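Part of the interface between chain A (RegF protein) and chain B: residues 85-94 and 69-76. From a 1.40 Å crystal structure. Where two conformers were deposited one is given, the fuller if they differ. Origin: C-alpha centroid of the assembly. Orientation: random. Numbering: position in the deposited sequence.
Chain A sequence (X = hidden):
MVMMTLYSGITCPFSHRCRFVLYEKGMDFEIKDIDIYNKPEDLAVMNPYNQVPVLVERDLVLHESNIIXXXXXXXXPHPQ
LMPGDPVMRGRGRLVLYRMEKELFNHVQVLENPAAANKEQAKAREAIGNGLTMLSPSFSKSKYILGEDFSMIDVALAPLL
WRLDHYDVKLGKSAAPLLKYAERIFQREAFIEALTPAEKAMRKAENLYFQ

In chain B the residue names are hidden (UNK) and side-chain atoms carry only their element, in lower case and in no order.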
# COMPACT_ATOMS: atom_id res chain seq x y z
N ASP A 85 -7.68 9.93 14.76
CA ASP A 85 -7.71 8.78 15.65
C ASP A 85 -6.96 7.61 14.99
O ASP A 85 -7.32 7.21 13.89
CB ASP A 85 -9.17 8.41 15.88
CG ASP A 85 -9.32 7.09 16.60
OD1 ASP A 85 -8.52 6.80 17.52
OD2 ASP A 85 -10.25 6.36 16.23
N PRO A 86 -5.92 7.07 15.66
CA PRO A 86 -5.21 5.94 15.02
C PRO A 86 -6.13 4.81 14.59
O PRO A 86 -5.87 4.14 13.57
CB PRO A 86 -4.24 5.47 16.10
CG PRO A 86 -4.03 6.70 16.94
CD PRO A 86 -5.31 7.46 16.94
N VAL A 87 -7.24 4.60 15.28
CA VAL A 87 -8.17 3.54 14.91
C VAL A 87 -8.84 3.82 13.57
O VAL A 87 -8.84 2.97 12.66
CB VAL A 87 -9.23 3.30 16.04
CG1 VAL A 87 -10.31 2.36 15.56
CG2 VAL A 87 -8.55 2.77 17.29
N MET A 88 -9.40 5.01 13.41
CA MET A 88 -10.01 5.36 12.16
C MET A 88 -9.00 5.45 11.03
O MET A 88 -9.33 5.10 9.88
CB MET A 88 -10.87 6.63 12.26
CG MET A 88 -11.86 6.78 11.06
SD MET A 88 -13.05 5.40 10.77
CE MET A 88 -13.29 4.80 12.44
N ARG A 89 -7.77 5.86 11.34
CA ARG A 89 -6.74 5.93 10.31
C ARG A 89 -6.39 4.55 9.86
O ARG A 89 -6.19 4.34 8.67
CB ARG A 89 -5.49 6.63 10.82
CG ARG A 89 -5.77 8.13 11.04
CD ARG A 89 -4.82 8.76 12.05
NE ARG A 89 -3.46 8.78 11.56
CZ ARG A 89 -2.99 9.62 10.64
NH1 ARG A 89 -3.78 10.58 10.17
NH2 ARG A 89 -1.72 9.53 10.21
N GLY A 90 -6.30 3.60 10.78
CA GLY A 90 -5.99 2.23 10.37
C GLY A 90 -7.08 1.62 9.57
O GLY A 90 -6.82 1.00 8.52
N ARG A 91 -8.33 1.79 10.01
CA ARG A 91 -9.45 1.29 9.25
C ARG A 91 -9.42 1.91 7.84
O ARG A 91 -9.68 1.21 6.85
CB ARG A 91 -10.80 1.64 9.91
CG ARG A 91 -11.12 0.78 11.06
CD ARG A 91 -12.60 0.91 11.48
NE ARG A 91 -12.89 0.05 12.62
CZ ARG A 91 -13.25 0.51 13.81
NH1 ARG A 91 -13.39 1.82 13.97
NH2 ARG A 91 -13.49 -0.33 14.81
N GLY A 92 -9.17 3.22 7.73
CA GLY A 92 -9.15 3.87 6.43
C GLY A 92 -8.04 3.39 5.55
O GLY A 92 -8.24 3.17 4.37
N ARG A 93 -6.84 3.20 6.12
CA ARG A 93 -5.75 2.67 5.30
C ARG A 93 -6.09 1.30 4.79
O ARG A 93 -5.72 0.93 3.66
CB ARG A 93 -4.46 2.62 6.10
CG ARG A 93 -3.90 3.96 6.27
CD ARG A 93 -2.54 3.71 6.87
NE ARG A 93 -1.96 4.91 7.39
CZ ARG A 93 -1.81 5.20 8.67
NH1 ARG A 93 -2.19 4.36 9.68
NH2 ARG A 93 -1.31 6.39 8.92
N LEU A 94 -6.80 0.48 5.57
CA LEU A 94 -7.18 -0.84 5.08
C LEU A 94 -8.23 -0.75 4.00
O LEU A 94 -8.14 -1.53 3.03
CB LEU A 94 -7.62 -1.71 6.29
CG LEU A 94 -7.91 -3.16 5.91
CD1 LEU A 94 -6.66 -3.87 5.28
CD2 LEU A 94 -8.41 -3.91 7.16
N UNK B 69 1.21 -2.68 11.02
CA UNK B 69 2.38 -2.06 11.65
C UNK B 69 2.29 -0.55 11.71
O UNK B 69 2.71 0.04 12.70
n UNK B 69 4.99 -4.46 10.57
c UNK B 69 3.99 -3.92 11.28
o UNK B 69 3.38 -4.53 12.16
c UNK B 69 3.64 -2.50 10.94
N UNK B 70 1.70 0.08 10.67
CA UNK B 70 1.38 1.53 10.75
C UNK B 70 0.51 1.83 11.91
O UNK B 70 0.74 2.80 12.63
c UNK B 70 1.55 2.10 8.28
c UNK B 70 2.23 3.44 8.09
o UNK B 70 2.82 3.62 7.00
c UNK B 70 0.66 2.02 9.49
o UNK B 70 2.18 4.30 9.01
N UNK B 71 -0.54 1.03 12.07
CA UNK B 71 -1.44 1.21 13.20
C UNK B 71 -0.67 1.12 14.51
O UNK B 71 -0.78 2.00 15.35
c UNK B 71 -3.34 -0.77 15.32
c UNK B 71 -4.32 1.28 14.62
c UNK B 71 -3.44 0.25 14.38
c UNK B 71 -5.09 1.31 15.77
c UNK B 71 -2.61 0.21 13.14
c UNK B 71 -4.96 0.28 16.71
o UNK B 71 -5.74 0.30 17.84
c UNK B 71 -4.10 -0.75 16.49
N UNK B 72 0.12 0.06 14.68
CA UNK B 72 0.81 -0.11 15.94
C UNK B 72 1.72 1.12 16.22
O UNK B 72 1.80 1.60 17.35
c UNK B 72 2.43 -1.48 17.26
c UNK B 72 1.31 -3.90 15.61
c UNK B 72 0.61 -2.58 15.95
c UNK B 72 1.58 -1.42 15.96
N UNK B 73 2.38 1.60 15.17
CA UNK B 73 3.29 2.72 15.34
C UNK B 73 2.55 3.97 15.80
O UNK B 73 3.10 4.77 16.57
o UNK B 73 5.52 4.74 13.38
c UNK B 73 4.03 3.01 14.03
o UNK B 73 5.96 3.68 15.25
c UNK B 73 5.25 3.87 14.23
N UNK B 74 1.32 4.16 15.32
CA UNK B 74 0.54 5.33 15.68
C UNK B 74 -0.12 5.13 17.04
O UNK B 74 -0.28 6.09 17.81
c UNK B 74 -0.47 5.71 14.57
c UNK B 74 0.23 6.19 13.29
o UNK B 74 -1.95 6.62 12.44
c UNK B 74 -0.72 6.79 12.26
o UNK B 74 -0.21 7.42 11.30
N UNK B 75 -0.49 3.89 17.36
CA UNK B 75 -1.25 3.57 18.55
C UNK B 75 -0.37 3.62 19.82
O UNK B 75 -0.83 4.00 20.92
c UNK B 75 -4.06 1.51 22.16
c UNK B 75 -3.86 2.11 19.79
n UNK B 75 -4.62 0.75 23.10
n UNK B 75 -3.16 2.43 22.51
c UNK B 75 -2.47 1.57 19.55
c UNK B 75 -1.86 2.19 18.35
n UNK B 75 -4.41 1.36 20.89
N UNK B 76 0.89 3.23 19.68
CA UNK B 76 1.88 3.26 20.76
C UNK B 76 3.02 4.13 20.26
O UNK B 76 3.96 3.61 19.64
c UNK B 76 -0.46 0.27 22.90
c UNK B 76 0.46 1.19 22.47
c UNK B 76 -0.45 -1.01 22.40
c UNK B 76 2.42 1.86 21.03
c UNK B 76 1.40 0.86 21.50
c UNK B 76 0.48 -1.37 21.44
c UNK B 76 1.40 -0.43 21.00
O HOH W 1 -3.21 4.09 12.59

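Position 69 of chain B carries two side-chain carbons, the second bearing one oxygen and one nitrogen. That terminal amide on a short chain identifies Asn69(B); its side chain is out of reach of the chain A stretch.

Position 70 has three side-chain carbons in a row, the last carrying two oxygens: a carboxylate one methylene longer than aspartate. Its CB lies over one face of the Arg93(A) guanidinium, 3.7 Å from NH1. The residue is Glu70(B), deposited in two conformers. In the conformer given, OE1 stands 4.1 Å from Arg93(A) NH2, well out of the guanidinium plane, so the charges are near each other but no N-H points at the oxygen.

Position 71 shows one carbon, then a six-carbon ring bearing an oxygen. One ring carbon lies 3.4 Å from Pro86(A) O, which sits at the ring edge, near its plane. Such a phenol can only be Tyr71(B), and the carbon in question is CD1. Its CA-to-CB bond points sideways, yet chi1 of 172° (t) brings the ring to chain A, where Val87(A) CG2 is 4.1 Å from CE1. The hydroxyl is hydrogen-bonded elsewhere in the structure.

Position 72 has four carbons and no heteroatom, forked at the first, with one arm two carbons long. This is Ile72(B), out of reach of the chain A stretch.

At position 73 there are two carbons, the second with two oxygens, hence Asp73(B), likewise without contact.

Position 74 repeats the pattern of three carbons ending in two oxygens, here extended, and both oxygens face arginine nitrogens of chain A. It is Glu74(B), with chi1 m and chi2 t. Arg89(A) NE donates to OE1 at 2.8 Å (167°) and Arg89(A) NH2 to OE2 at 2.8 Å (173°), a nearly linear two-pronged salt bridge. Arg93(A) NH2 also donates to OE2 at 2.8 Å (156°), so this oxygen serves two arginines.

Position 75 bears three carbons, a nitrogen, and a carbon carrying two more nitrogens, a guanidinium; its backbone N lies 4.3 Å from Pro86(A) CB. This is Arg75(B), whose NE and NH2 are hydrogen-bonded elsewhere in the structure.

Position 76 has one carbon and a six-carbon ring without oxygen, thus Phe76(B), the first residue to leave helical phi/psi and out of reach.

The two helices run nearly antiparallel, at 167°, with a closest axis approach of 9.4 Å. Chain A's helix is capped by Asp85(A), whose OD2 accepts from Met88(A) N at 3.2 Å. Close passage is helped by Gly90(A): an ideal CB there would sit a tight 3.3 Å from Tyr71(B) CD1. Around this packing, Glu74(B) gathers two arginines one helical turn apart. Water 1 completes the network, donating to Glu74(B) OE1 and Pro86(A) O, each 2.8 Å from the water O, and accepting a weak bond from Arg93(A) NH1 at 3.1 Å.

Chain B (69-76) NEYIDERF
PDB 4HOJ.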